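Local coordinates for protein ORF10 (Moritella marina, PDB 6RIW) that probably extends acyl chains by ketosynthase chemistry in polyunsaturated fatty acid synthesis, this piece being its ketosynthase-chain length factor didomain, at residues A[470-478]-A[844-852]; A[863-871]-A[878-886]. All coordinates share one frame; numbering follows the deposited sequence.

Interaction 1 (A[470-478]-A[844-852]); sequences AIIGMDSHF and ASIIKTALL
Asp475 meets Ile847 through its backbone, the carbonyl O lying 3.7 Å from Ile847 CD1, while its carboxylate points to the other side of the strand, where OD1 is gripped by two N-H groups. One is Leu484 N; the other is its own neighbour, Ser476 N, in a weak bond of 3.0 Å to Asp475 OD1. Asn563 ND2 takes OD2, so this buried acid has polar company away from the helix.

The side chains that meet across the contact are apolar. Met474, long and unbranched, slides past Ile847 in the opposite direction, SD 4.0 Å from Ile847 CG1, and the bend at chi3 (-64°) carries CE to Leu851 CD2, 3.5 Å off. Ala850 offers only a methyl to the thioether, 3.8 Å from CB to Met474 SD. Beside it, Ile471 CD1 touches both Ile846 CG2, at 3.9 Å, and the Ala850 methyl. At the other end Phe478 sets CZ 3.7 Å from Ala844 CB, the methyl approaching the ring obliquely. Cutting Phe478 back to an alanine would probably open a gap beside Ala844 and deprive Phe487 of its ring partner.

Strand 469-478 runs at 124° to the helix segment and pairs antiparallel with strands 741-752 and 763-772. Helix 484-492 neighbours Ile847; helices 841-854 and 668-682, meeting at Ile846, are consistent with the buried helical layer of a thiolase fold.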
ATOM      1  N   ALA A 470     -15.267   8.947 -18.884  1.00 12.42           N
ATOM      2  CA  ALA A 470     -14.811  10.188 -19.487  1.00 13.97           C
ATOM      3  C   ALA A 470     -13.733  10.816 -18.618  1.00 13.01           C
ATOM      4  O   ALA A 470     -13.935  10.989 -17.420  1.00 13.60           O
ATOM      5  CB  ALA A 470     -15.981  11.163 -19.657  1.00 16.43           C
ATOM      6  N   ILE A 471     -12.599  11.177 -19.216  1.00 11.33           N
ATOM      7  CA  ILE A 471     -11.558  11.924 -18.507  1.00 11.32           C
ATOM      8  C   ILE A 471     -11.883  13.409 -18.624  1.00 13.69           C
ATOM      9  O   ILE A 471     -11.900  13.948 -19.737  1.00 15.01           O
ATOM     10  CB  ILE A 471     -10.161  11.632 -19.089  1.00 12.05           C
ATOM     11  CG1 ILE A 471      -9.844  10.141 -19.057  1.00 11.70           C
ATOM     12  CG2 ILE A 471      -9.099  12.471 -18.356  1.00 11.92           C
ATOM     13  CD1 ILE A 471      -8.586   9.696 -19.886  1.00 12.82           C
ATOM     14  N   ILE A 472     -12.159  14.063 -17.494  1.00 12.34           N
ATOM     15  CA  ILE A 472     -12.613  15.453 -17.486  1.00 14.33           C
ATOM     16  C   ILE A 472     -11.668  16.386 -16.746  1.00 14.72           C
ATOM     17  O   ILE A 472     -11.894  17.605 -16.741  1.00 12.63           O
ATOM     18  CB  ILE A 472     -14.035  15.572 -16.897  1.00 13.38           C
ATOM     19  CG1 ILE A 472     -14.049  15.101 -15.430  1.00 14.24           C
ATOM     20  CG2 ILE A 472     -14.986  14.710 -17.683  1.00 13.95           C
ATOM     21  CD1 ILE A 472     -15.387  15.312 -14.741  1.00 16.99           C
ATOM     22  N   GLY A 473     -10.603  15.883 -16.140  1.00 13.49           N
ATOM     23  CA  GLY A 473      -9.690  16.764 -15.459  1.00 13.17           C
ATOM     24  C   GLY A 473      -8.360  16.044 -15.394  1.00 13.98           C
ATOM     25  O   GLY A 473      -8.374  14.820 -15.230  1.00 12.60           O
ATOM     26  N   MET A 474      -7.244  16.751 -15.594  1.00 14.15           N
ATOM     27  CA  MET A 474      -5.914  16.137 -15.587  1.00 12.52           C
ATOM     28  C   MET A 474      -4.883  17.140 -15.079  1.00 14.53           C
ATOM     29  O   MET A 474      -5.013  18.355 -15.289  1.00 16.27           O
ATOM     30  CB  MET A 474      -5.466  15.651 -16.981  1.00 13.16           C
ATOM     31  CG  MET A 474      -6.437  14.735 -17.730  1.00 12.17           C
ATOM     32  SD  MET A 474      -5.709  13.828 -19.109  1.00 15.45           S
ATOM     33  CE  MET A 474      -5.250  15.137 -20.226  1.00 16.03           C
ATOM     34  N   ASP A 475      -3.829  16.614 -14.443  1.00 11.34           N
ATOM     35  CA  ASP A 475      -2.608  17.388 -14.213  1.00 14.12           C
ATOM     36  C   ASP A 475      -1.425  16.427 -14.149  1.00 14.07           C
ATOM     37  O   ASP A 475      -1.585  15.238 -13.871  1.00 13.96           O
ATOM     38  CB  ASP A 475      -2.680  18.245 -12.946  1.00 14.81           C
ATOM     39  CG  ASP A 475      -1.503  19.250 -12.843  1.00 20.00           C
ATOM     40  OD1 ASP A 475      -1.038  19.785 -13.884  1.00 16.46           O
ATOM     41  OD2 ASP A 475      -1.028  19.493 -11.714  1.00 20.81           O
ATOM     42  N   SER A 476      -0.232  16.957 -14.410  1.00 13.36           N
ATOM     43  CA  SER A 476       0.950  16.113 -14.508  1.00 11.28           C
ATOM     44  C   SER A 476       2.182  16.879 -14.055  1.00 15.76           C
ATOM     45  O   SER A 476       2.328  18.071 -14.341  1.00 16.03           O
ATOM     46  CB  SER A 476       1.142  15.626 -15.943  1.00 15.50           C
ATOM     47  OG  SER A 476       1.344  16.735 -16.810  1.00 16.10           O
ATOM     48  N   HIS A 477       3.094  16.172 -13.408  1.00 13.49           N
ATOM     49  CA  HIS A 477       4.396  16.726 -13.023  1.00 13.94           C
ATOM     50  C   HIS A 477       5.430  15.620 -13.243  1.00 12.96           C
ATOM     51  O   HIS A 477       5.623  14.760 -12.377  1.00 14.07           O
ATOM     52  CB  HIS A 477       4.345  17.211 -11.585  1.00 15.93           C
ATOM     53  CG  HIS A 477       5.569  17.952 -11.156  1.00 16.82           C
ATOM     54  ND1 HIS A 477       5.575  18.798 -10.069  1.00 21.24           N
ATOM     55  CD2 HIS A 477       6.825  17.974 -11.658  1.00 18.41           C
ATOM     56  CE1 HIS A 477       6.784  19.306  -9.918  1.00 21.08           C
ATOM     57  NE2 HIS A 477       7.564  18.826 -10.868  1.00 17.31           N
ATOM     58  N   PHE A 478       6.072  15.634 -14.412  1.00 13.88           N
ATOM     59  CA  PHE A 478       7.050  14.618 -14.807  1.00 12.52           C
ATOM     60  C   PHE A 478       8.369  15.321 -15.083  1.00 15.32           C
ATOM     61  O   PHE A 478       8.476  16.088 -16.049  1.00 15.79           O
ATOM     62  CB  PHE A 478       6.587  13.856 -16.043  1.00 13.04           C
ATOM     63  CG  PHE A 478       5.436  12.941 -15.795  1.00 14.76           C
ATOM     64  CD1 PHE A 478       5.573  11.845 -14.954  1.00 16.01           C
ATOM     65  CD2 PHE A 478       4.216  13.170 -16.416  1.00 13.39           C
ATOM     66  CE1 PHE A 478       4.518  10.980 -14.738  1.00 15.07           C
ATOM     67  CE2 PHE A 478       3.148  12.312 -16.205  1.00 13.01           C
ATOM     68  CZ  PHE A 478       3.309  11.212 -15.351  1.00 16.04           C
ATOM     69  N   ALA A 844       1.253   8.265 -16.940  1.00 10.30           N
ATOM     70  CA  ALA A 844       1.942   8.954 -18.027  1.00 11.64           C
ATOM     71  C   ALA A 844       1.382   8.555 -19.391  1.00 11.52           C
ATOM     72  O   ALA A 844       1.164   9.417 -20.254  1.00 12.59           O
ATOM     73  CB  ALA A 844       3.451   8.667 -17.983  1.00 11.16           C
ATOM     74  N   SER A 845       1.164   7.256 -19.612  1.00 10.46           N
ATOM     75  CA  SER A 845       0.644   6.798 -20.906  1.00 12.18           C
ATOM     76  C   SER A 845      -0.775   7.292 -21.152  1.00 13.74           C
ATOM     77  O   SER A 845      -1.120   7.676 -22.280  1.00 12.45           O
ATOM     78  CB  SER A 845       0.652   5.275 -20.974  1.00 14.09           C
ATOM     79  OG  SER A 845       1.955   4.767 -20.803  1.00 18.33           O
ATOM     80  N   ILE A 846      -1.631   7.212 -20.131  1.00 13.12           N
ATOM     81  CA  ILE A 846      -3.019   7.655 -20.297  1.00 12.06           C
ATOM     82  C   ILE A 846      -3.063   9.144 -20.599  1.00 12.02           C
ATOM     83  O   ILE A 846      -3.795   9.596 -21.495  1.00 13.52           O
ATOM     84  CB  ILE A 846      -3.843   7.304 -19.045  1.00 10.49           C
ATOM     85  CG1 ILE A 846      -4.160   5.802 -19.037  1.00 12.76           C
ATOM     86  CG2 ILE A 846      -5.151   8.144 -19.003  1.00 15.52           C
ATOM     87  CD1 ILE A 846      -4.846   5.301 -17.731  1.00 11.44           C
ATOM     88  N   ILE A 847      -2.265   9.936 -19.884  1.00 11.50           N
ATOM     89  CA  ILE A 847      -2.346  11.385 -20.066  1.00 10.31           C
ATOM     90  C   ILE A 847      -1.776  11.808 -21.423  1.00 14.20           C
ATOM     91  O   ILE A 847      -2.367  12.660 -22.109  1.00 12.54           O
ATOM     92  CB  ILE A 847      -1.657  12.110 -18.901  1.00 11.42           C
ATOM     93  CG1 ILE A 847      -2.528  11.922 -17.646  1.00 12.85           C
ATOM     94  CG2 ILE A 847      -1.448  13.625 -19.232  1.00 15.08           C
ATOM     95  CD1 ILE A 847      -2.005  12.657 -16.421  1.00 12.36           C
ATOM     96  N   LYS A 848      -0.632  11.234 -21.839  1.00 11.13           N
ATOM     97  CA  LYS A 848      -0.155  11.477 -23.203  1.00 12.93           C
ATOM     98  C   LYS A 848      -1.254  11.184 -24.224  1.00 14.55           C
ATOM     99  O   LYS A 848      -1.515  11.985 -25.136  1.00 13.45           O
ATOM    100  CB  LYS A 848       1.065  10.612 -23.529  1.00 14.88           C
ATOM    101  CG  LYS A 848       1.411  10.633 -25.034  1.00 16.29           C
ATOM    102  CD  LYS A 848       2.557   9.684 -25.410  1.00 15.20           C
ATOM    103  CE  LYS A 848       2.663   9.466 -26.927  1.00 21.24           C
ATOM    104  NZ  LYS A 848       3.715   8.464 -27.270  1.00 19.01           N
ATOM    105  N   THR A 849      -1.870  10.010 -24.097  1.00 10.65           N
ATOM    106  CA  THR A 849      -2.873   9.566 -25.061  1.00 12.82           C
ATOM    107  C   THR A 849      -4.104  10.460 -25.020  1.00 16.64           C
ATOM    108  O   THR A 849      -4.632  10.858 -26.071  1.00 15.29           O
ATOM    109  CB  THR A 849      -3.246   8.115 -24.773  1.00 12.39           C
ATOM    110  OG1 THR A 849      -2.080   7.284 -24.878  1.00 12.12           O
ATOM    111  CG2 THR A 849      -4.318   7.605 -25.736  1.00 11.35           C
ATOM    112  N   ALA A 850      -4.570  10.805 -23.814  1.00 11.75           N
ATOM    113  CA  ALA A 850      -5.725  11.699 -23.708  1.00 14.99           C
ATOM    114  C   ALA A 850      -5.434  13.079 -24.295  1.00 17.77           C
ATOM    115  O   ALA A 850      -6.304  13.671 -24.943  1.00 16.66           O
ATOM    116  CB  ALA A 850      -6.164  11.826 -22.251  1.00 13.31           C
ATOM    117  N   LEU A 851      -4.221  13.613 -24.084  1.00 13.57           N
ATOM    118  CA  LEU A 851      -3.896  14.921 -24.666  1.00 14.98           C
ATOM    119  C   LEU A 851      -3.887  14.856 -26.191  1.00 19.07           C
ATOM    120  O   LEU A 851      -4.392  15.769 -26.857  1.00 20.75           O
ATOM    121  CB  LEU A 851      -2.551  15.437 -24.136  1.00 16.01           C
ATOM    122  CG  LEU A 851      -2.436  15.902 -22.667  1.00 16.09           C
ATOM    123  CD1 LEU A 851      -0.964  16.173 -22.265  1.00 15.32           C
ATOM    124  CD2 LEU A 851      -3.294  17.150 -22.366  1.00 15.70           C
ATOM    125  N   LEU A 852      -3.325  13.782 -26.763  1.00 18.65           N
ATOM    126  CA  LEU A 852      -3.290  13.636 -28.216  1.00 20.39           C
ATOM    127  C   LEU A 852      -4.691  13.530 -28.796  1.00 21.53           C
ATOM    128  O   LEU A 852      -4.992  14.146 -29.821  1.00 19.24           O
ATOM    129  CB  LEU A 852      -2.496  12.392 -28.612  1.00 16.76           C
ATOM    130  CG  LEU A 852      -0.970  12.429 -28.448  1.00 25.85           C
ATOM    131  CD1 LEU A 852      -0.357  11.170 -29.086  1.00 29.62           C
ATOM    132  CD2 LEU A 852      -0.372  13.694 -29.049  1.00 27.73           C
TER

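Interaction 2 (A[863-871]-A[878-886]); sequences SKHIAINGL and AHLILSSSA
Backbone bonding between Ile866 and Leu882, and likewise between Ile868 and Leu880, makes reciprocal antiparallel pairs, Leu882 N reaching Ile866 O at 3.0 Å and Leu880 N reaching Ile868 O at 2.8 Å. Gly870 and Ala878 form another such pair. CA-H...O contacts fill the intervening positions, as where Ala867 CA lies 3.2 Å from Leu880 O.

Side-chain hydrogen bonds pin both ends. Ser884 OG accepts from Ser863 N and Lys864 N, each at 3.1 Å, a task suited to a short hydroxyl. With CG anti to the backbone N (chi1 -160°), the Asn869 amide brings OD1 to His879 ND1, 2.8 Å away and in the imidazole plane, although amide and ring are turned 59° apart; Ile868 O sits over one ring face.

Apolar contacts lie on both faces. Branched Ile868 meets Leu882, CD1 to CD1 at 3.8 Å, toward helix 841-854. On the reverse face small Ala867 touches Ile881 CD1 at 3.8 Å, its methyl also approaching the His879 ring obliquely, near NE2.

With Asn869 ND2 turned to Glu814 and His879 NE2 bonding Tyr822 OH, the modelled amide orientation is supported, and partners outside the hairpin probably hold the pair. By contrast, His865 ND1 is buried against Ser883 CB (3.3 Å) without a polar partner in the model.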
ATOM      1  N   SER A 863     -14.021   9.505 -32.557  1.00 41.18           N
ATOM      2  CA  SER A 863     -13.953   8.405 -33.509  1.00 36.70           C
ATOM      3  C   SER A 863     -12.525   7.852 -33.652  1.00 32.14           C
ATOM      4  O   SER A 863     -12.365   6.709 -34.066  1.00 33.66           O
ATOM      5  CB  SER A 863     -14.497   8.834 -34.887  1.00 33.56           C
ATOM      6  OG  SER A 863     -13.711   9.870 -35.464  1.00 38.26           O
ATOM      7  N   LYS A 864     -11.492   8.633 -33.329  1.00 27.42           N
ATOM      8  CA  LYS A 864     -10.145   8.084 -33.371  1.00 25.00           C
ATOM      9  C   LYS A 864      -9.891   7.310 -32.086  1.00 24.07           C
ATOM     10  O   LYS A 864     -10.272   7.748 -30.994  1.00 21.06           O
ATOM     11  CB  LYS A 864      -9.083   9.172 -33.562  1.00 34.97           C
ATOM     12  CG  LYS A 864      -9.036   9.772 -34.975  1.00 42.18           C
ATOM     13  CD  LYS A 864      -8.240   8.904 -35.974  1.00 39.99           C
ATOM     14  CE  LYS A 864      -9.140   7.990 -36.794  1.00 38.68           C
ATOM     15  NZ  LYS A 864      -8.419   6.755 -37.239  1.00 45.69           N
ATOM     16  N   HIS A 865      -9.266   6.145 -32.234  1.00 21.85           N
ATOM     17  CA  HIS A 865      -9.015   5.212 -31.145  1.00 18.73           C
ATOM     18  C   HIS A 865      -7.529   4.932 -31.025  1.00 20.25           C
ATOM     19  O   HIS A 865      -6.856   4.690 -32.030  1.00 19.45           O
ATOM     20  CB  HIS A 865      -9.739   3.895 -31.377  1.00 20.48           C
ATOM     21  CG  HIS A 865     -11.213   4.064 -31.578  1.00 24.39           C
ATOM     22  ND1 HIS A 865     -12.080   4.260 -30.526  1.00 25.54           N
ATOM     23  CD2 HIS A 865     -11.963   4.107 -32.702  1.00 28.03           C
ATOM     24  CE1 HIS A 865     -13.311   4.393 -30.993  1.00 28.47           C
ATOM     25  NE2 HIS A 865     -13.266   4.306 -32.310  1.00 30.73           N
ATOM     26  N   ILE A 866      -7.029   4.915 -29.790  1.00 16.91           N
ATOM     27  CA  ILE A 866      -5.635   4.575 -29.519  1.00 15.13           C
ATOM     28  C   ILE A 866      -5.602   3.452 -28.489  1.00 13.64           C
ATOM     29  O   ILE A 866      -6.355   3.477 -27.511  1.00 16.15           O
ATOM     30  CB  ILE A 866      -4.838   5.806 -29.041  1.00 15.77           C
ATOM     31  CG1 ILE A 866      -4.705   6.824 -30.182  1.00 13.60           C
ATOM     32  CG2 ILE A 866      -3.426   5.401 -28.503  1.00 15.11           C
ATOM     33  CD1 ILE A 866      -4.026   8.121 -29.752  1.00 15.80           C
ATOM     34  N   ALA A 867      -4.771   2.442 -28.738  1.00 13.35           N
ATOM     35  CA  ALA A 867      -4.581   1.346 -27.805  1.00 13.39           C
ATOM     36  C   ALA A 867      -3.371   1.635 -26.921  1.00 14.62           C
ATOM     37  O   ALA A 867      -2.359   2.167 -27.394  1.00 14.80           O
ATOM     38  CB  ALA A 867      -4.382   0.025 -28.550  1.00 11.74           C
ATOM     39  N   ILE A 868      -3.485   1.279 -25.636  1.00 13.31           N
ATOM     40  CA  ILE A 868      -2.378   1.333 -24.683  1.00 12.70           C
ATOM     41  C   ILE A 868      -2.139  -0.074 -24.159  1.00 13.59           C
ATOM     42  O   ILE A 868      -3.089  -0.764 -23.773  1.00 13.88           O
ATOM     43  CB  ILE A 868      -2.681   2.288 -23.511  1.00 14.63           C
ATOM     44  CG1 ILE A 868      -3.178   3.645 -24.033  1.00 11.99           C
ATOM     45  CG2 ILE A 868      -1.449   2.407 -22.569  1.00 13.76           C
ATOM     46  CD1 ILE A 868      -3.513   4.662 -22.890  1.00 12.51           C
ATOM     47  N   ASN A 869      -0.869  -0.485 -24.106  1.00 12.78           N
ATOM     48  CA  ASN A 869      -0.487  -1.779 -23.565  1.00 13.03           C
ATOM     49  C   ASN A 869       0.331  -1.591 -22.291  1.00 13.89           C
ATOM     50  O   ASN A 869       1.070  -0.617 -22.152  1.00 15.31           O
ATOM     51  CB  ASN A 869       0.316  -2.583 -24.602  1.00 16.45           C
ATOM     52  CG  ASN A 869       0.333  -4.070 -24.300  1.00 18.71           C
ATOM     53  OD1 ASN A 869      -0.716  -4.692 -24.127  1.00 18.32           O
ATOM     54  ND2 ASN A 869       1.534  -4.645 -24.209  1.00 17.15           N
ATOM     55  N   GLY A 870       0.162  -2.513 -21.344  1.00 12.92           N
ATOM     56  CA  GLY A 870       0.877  -2.472 -20.080  1.00 15.08           C
ATOM     57  C   GLY A 870       1.370  -3.838 -19.643  1.00 15.38           C
ATOM     58  O   GLY A 870       0.645  -4.834 -19.771  1.00 14.86           O
ATOM     59  N   LEU A 871       2.624  -3.899 -19.173  1.00 12.37           N
ATOM     60  CA  LEU A 871       3.227  -5.095 -18.612  1.00 13.76           C
ATOM     61  C   LEU A 871       3.868  -4.695 -17.298  1.00 14.21           C
ATOM     62  O   LEU A 871       3.976  -3.509 -16.983  1.00 15.25           O
ATOM     63  CB  LEU A 871       4.283  -5.727 -19.548  1.00 14.16           C
ATOM     64  CG  LEU A 871       3.772  -6.169 -20.929  1.00 14.89           C
ATOM     65  CD1 LEU A 871       4.946  -6.560 -21.829  1.00 20.37           C
ATOM     66  CD2 LEU A 871       2.822  -7.357 -20.784  1.00 19.09           C
ATOM     67  N   ALA A 878      -2.159  -5.591 -19.296  1.00 12.48           N
ATOM     68  CA  ALA A 878      -3.289  -4.683 -19.376  1.00 14.31           C
ATOM     69  C   ALA A 878      -3.358  -4.118 -20.787  1.00 14.09           C
ATOM     70  O   ALA A 878      -2.325  -3.845 -21.409  1.00 14.09           O
ATOM     71  CB  ALA A 878      -3.167  -3.539 -18.352  1.00 17.01           C
ATOM     72  N   HIS A 879      -4.572  -3.962 -21.301  1.00 11.28           N
ATOM     73  CA  HIS A 879      -4.763  -3.318 -22.597  1.00 13.56           C
ATOM     74  C   HIS A 879      -5.953  -2.373 -22.518  1.00 14.35           C
ATOM     75  O   HIS A 879      -7.021  -2.758 -22.024  1.00 15.22           O
ATOM     76  CB  HIS A 879      -4.977  -4.364 -23.702  1.00 12.91           C
ATOM     77  CG  HIS A 879      -4.468  -3.941 -25.051  1.00 15.78           C
ATOM     78  ND1 HIS A 879      -3.135  -4.010 -25.411  1.00 16.32           N
ATOM     79  CD2 HIS A 879      -5.128  -3.465 -26.136  1.00 16.72           C
ATOM     80  CE1 HIS A 879      -2.999  -3.579 -26.657  1.00 17.10           C
ATOM     81  NE2 HIS A 879      -4.195  -3.247 -27.121  1.00 16.83           N
ATOM     82  N   LEU A 880      -5.766  -1.143 -22.991  1.00 12.34           N
ATOM     83  CA  LEU A 880      -6.804  -0.122 -22.904  1.00 14.28           C
ATOM     84  C   LEU A 880      -7.087   0.437 -24.286  1.00 16.59           C
ATOM     85  O   LEU A 880      -6.185   0.537 -25.123  1.00 15.14           O
ATOM     86  CB  LEU A 880      -6.399   1.046 -22.000  1.00 14.35           C
ATOM     87  CG  LEU A 880      -6.200   0.757 -20.522  1.00 13.49           C
ATOM     88  CD1 LEU A 880      -4.813   0.202 -20.283  1.00 17.58           C
ATOM     89  CD2 LEU A 880      -6.382   2.058 -19.722  1.00 12.41           C
ATOM     90  N   ILE A 881      -8.334   0.837 -24.501  1.00 13.13           N
ATOM     91  CA  ILE A 881      -8.721   1.584 -25.698  1.00 14.65           C
ATOM     92  C   ILE A 881      -9.254   2.933 -25.244  1.00 12.40           C
ATOM     93  O   ILE A 881     -10.190   2.990 -24.442  1.00 13.20           O
ATOM     94  CB  ILE A 881      -9.793   0.850 -26.525  1.00 16.50           C
ATOM     95  CG1 ILE A 881      -9.324  -0.546 -26.956  1.00 19.18           C
ATOM     96  CG2 ILE A 881     -10.200   1.722 -27.704  1.00 18.93           C
ATOM     97  CD1 ILE A 881      -8.066  -0.532 -27.877  1.00 18.53           C
ATOM     98  N   LEU A 882      -8.663   4.014 -25.746  1.00 13.03           N
ATOM     99  CA  LEU A 882      -9.143   5.362 -25.490  1.00 12.87           C
ATOM    100  C   LEU A 882      -9.624   5.958 -26.805  1.00 15.88           C
ATOM    101  O   LEU A 882      -9.121   5.598 -27.875  1.00 15.59           O
ATOM    102  CB  LEU A 882      -8.038   6.256 -24.911  1.00 13.70           C
ATOM    103  CG  LEU A 882      -7.850   6.182 -23.396  1.00 14.08           C
ATOM    104  CD1 LEU A 882      -7.316   4.791 -22.982  1.00 16.10           C
ATOM    105  CD2 LEU A 882      -6.926   7.301 -22.937  1.00 15.08           C
ATOM    106  N   SER A 883     -10.583   6.883 -26.732  1.00 15.23           N
ATOM    107  CA  SER A 883     -11.145   7.422 -27.968  1.00 19.57           C
ATOM    108  C   SER A 883     -11.340   8.923 -27.838  1.00 17.81           C
ATOM    109  O   SER A 883     -11.536   9.450 -26.739  1.00 18.31           O
ATOM    110  CB  SER A 883     -12.457   6.697 -28.327  1.00 23.38           C
ATOM    111  OG  SER A 883     -13.492   7.065 -27.434  1.00 28.71           O
ATOM    112  N   SER A 884     -11.237   9.619 -28.972  1.00 17.84           N
ATOM    113  CA  SER A 884     -11.443  11.053 -28.977  1.00 20.40           C
ATOM    114  C   SER A 884     -12.921  11.372 -28.790  1.00 20.10           C
ATOM    115  O   SER A 884     -13.799  10.533 -29.006  1.00 20.24           O
ATOM    116  CB  SER A 884     -10.927  11.670 -30.284  1.00 24.34           C
ATOM    117  OG  SER A 884     -11.544  11.051 -31.397  1.00 25.40           O
ATOM    118  N   SER A 885     -13.181  12.607 -28.404  1.00 20.06           N
ATOM    119  CA  SER A 885     -14.529  13.081 -28.127  1.00 24.49           C
ATOM    120  C   SER A 885     -14.867  14.242 -29.060  1.00 26.32           C
ATOM    121  O   SER A 885     -14.046  14.671 -29.885  1.00 22.82           O
ATOM    122  CB  SER A 885     -14.650  13.501 -26.669  1.00 20.26           C
ATOM    123  OG  SER A 885     -13.953  14.706 -26.455  1.00 19.15           O
ATOM    124  N   ALA A 886     -16.082  14.778 -28.879  1.00 22.66           N
ATOM    125  CA  ALA A 886     -16.640  15.739 -29.827  1.00 24.73           C
ATOM    126  C   ALA A 886     -15.949  17.091 -29.756  1.00 25.07           C
ATOM    127  O   ALA A 886     -15.751  17.735 -30.791  1.00 27.37           O
ATOM    128  CB  ALA A 886     -18.150  15.905 -29.582  1.00 21.67           C
TER

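Reading from the N terminus, strand 470-478 comes first, and interaction 1 closes a loop of 365 residues when the chain returns as helix 841-854. Soon afterwards the chain enters 863-871, and interaction 2 closes a hairpin over only six residues. The two are therefore in series, neither nested nor crossed, with centres about 12 Å apart. Helix 841-854 joins them: while Ala850 and Ile847 look to strand 470-478, Thr849 packs on the hairpin, its CG2 3.6 Å from Ile866 CG2. Strand 763-772 pairs with both 469-478 and 876-884, so parts of the second ketosynthase-like region far apart in sequence are tied together through strands as well as helix.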